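Local structure of snrnp sm-like protein (Pyrococcus abyssi, 1H64) at residues C[8-11]-C[12-15]. The protein probably binds RNA as a heptameric ring of identical Sm-like subunits, related to the Sm core of eukaryotic snRNPs. Sequence-based numbering, arbitrary orientation.
Sequences VIHR and SLDK
The imidazole of His10 and the side chain of Leu13 meet obliquely: CD1 of Leu13 lies 4.2 Å from both ND1 and CE1 of His10. The pair sits where the N-terminal helix 5-11 of the Sm fold runs into the loop leading to strand 16-21. With CG anti to the backbone N (chi1 -178°), the His10 ring swings out beside its own carbonyl, and its ND1 hydrogen-bonds to the hydroxyl of Tyr34 on strand 25-34. Leu13 also touches Tyr34, so both side chains meet the same tyrosine, the ring by a hydrogen bond and the leucine by packing. Along the backbone, bonds of i-to-i-3 spacing lead from the helix into the loop. Ser12 N donates to Ile9 O at 3.1 Å, while its bond to Val8 O is weak. One residue on, Leu13 N reaches His10 O by a weak but nearly straight bond (165°). A type II beta turn, Ser12 to Lys15, follows, closed by Lys15 N on Ser12 O at 3.0 Å. Ile9 packs on Leu31, Tyr34 and Ile70, joining the helix to strands 25-34 and 67-72 of the barrel, whereas Val8 packs on Val61 of a neighbouring subunit in the ring. Ser12 is buried against Leu31 and Pro72; its chi1 of -57° sets OG beside its own backbone N and 3.0 Å from Val8 O.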
loop_
_atom_site.group_PDB
_atom_site.type_symbol
_atom_site.label_atom_id
_atom_site.label_comp_id
_atom_site.label_asym_id
_atom_site.label_seq_id
_atom_site.Cartn_x
_atom_site.Cartn_y
_atom_site.Cartn_z
ATOM N N VAL C 8 1.091 -21.421 15.028
ATOM C CA VAL C 8 2.253 -20.977 15.795
ATOM C C VAL C 8 1.860 -19.852 16.747
ATOM O O VAL C 8 2.187 -19.877 17.939
ATOM C CB VAL C 8 3.374 -20.474 14.851
ATOM C CG1 VAL C 8 4.484 -19.804 15.659
ATOM C CG2 VAL C 8 3.935 -21.616 14.047
ATOM N N ILE C 9 1.157 -18.854 16.217
ATOM C CA ILE C 9 0.716 -17.731 17.028
ATOM C C ILE C 9 -0.181 -18.229 18.167
ATOM O O ILE C 9 -0.048 -17.794 19.327
ATOM C CB ILE C 9 -0.043 -16.706 16.156
ATOM C CG1 ILE C 9 0.916 -16.097 15.129
ATOM C CG2 ILE C 9 -0.671 -15.622 17.016
ATOM C CD1 ILE C 9 2.155 -15.466 15.728
ATOM N N HIS C 10 -1.081 -19.160 17.846
ATOM C CA HIS C 10 -2.000 -19.704 18.846
ATOM C C HIS C 10 -1.267 -20.429 19.971
ATOM O O HIS C 10 -1.663 -20.336 21.136
ATOM C CB HIS C 10 -2.995 -20.693 18.217
ATOM C CG HIS C 10 -3.986 -21.232 19.199
ATOM N ND1 HIS C 10 -5.031 -20.476 19.687
ATOM C CD2 HIS C 10 -4.039 -22.413 19.859
ATOM C CE1 HIS C 10 -5.682 -21.167 20.603
ATOM N NE2 HIS C 10 -5.100 -22.346 20.728
ATOM N N ARG C 11 -0.228 -21.167 19.612
ATOM C CA ARG C 11 0.571 -21.916 20.583
ATOM C C ARG C 11 1.393 -20.992 21.492
ATOM O O ARG C 11 1.887 -21.420 22.538
ATOM C CB ARG C 11 1.561 -22.835 19.869
ATOM C CG ARG C 11 0.972 -23.810 18.874
ATOM C CD ARG C 11 2.096 -24.611 18.219
ATOM N NE ARG C 11 1.614 -25.549 17.208
ATOM C CZ ARG C 11 0.783 -26.554 17.454
ATOM N NH1 ARG C 11 0.329 -26.762 18.683
ATOM N NH2 ARG C 11 0.404 -27.355 16.471
ATOM N N SER C 12 1.550 -19.738 21.088
ATOM C CA SER C 12 2.351 -18.795 21.858
ATOM C C SER C 12 1.560 -17.942 22.839
ATOM O O SER C 12 2.111 -17.016 23.437
ATOM C CB SER C 12 3.138 -17.874 20.911
ATOM O OG SER C 12 3.967 -18.612 20.028
ATOM N N LEU C 13 0.272 -18.221 23.006
ATOM C CA LEU C 13 -0.508 -17.441 23.956
ATOM C C LEU C 13 0.136 -17.600 25.330
ATOM O O LEU C 13 0.638 -18.675 25.663
ATOM C CB LEU C 13 -1.965 -17.912 23.994
ATOM C CG LEU C 13 -2.878 -17.379 22.878
ATOM C CD1 LEU C 13 -4.236 -18.065 22.970
ATOM C CD2 LEU C 13 -3.039 -15.858 22.992
ATOM N N ASP C 14 0.138 -16.514 26.101
ATOM C CA ASP C 14 0.719 -16.474 27.443
ATOM C C ASP C 14 2.228 -16.691 27.463
ATOM O O ASP C 14 2.808 -16.969 28.514
ATOM C CB ASP C 14 0.032 -17.501 28.347
ATOM C CG ASP C 14 -1.465 -17.296 28.408
ATOM O OD1 ASP C 14 -1.896 -16.176 28.772
ATOM O OD2 ASP C 14 -2.213 -18.248 28.087
ATOM N N LYS C 15 2.866 -16.559 26.304
ATOM C CA LYS C 15 4.312 -16.728 26.206
ATOM C C LYS C 15 4.987 -15.470 25.649
ATOM O O LYS C 15 4.363 -14.701 24.921
ATOM C CB LYS C 15 4.642 -17.933 25.326
ATOM C CG LYS C 15 4.203 -19.252 25.944
ATOM C CD LYS C 15 4.842 -20.463 25.268
ATOM C CE LYS C 15 4.248 -20.727 23.895
ATOM N NZ LYS C 15 4.727 -22.007 23.293
#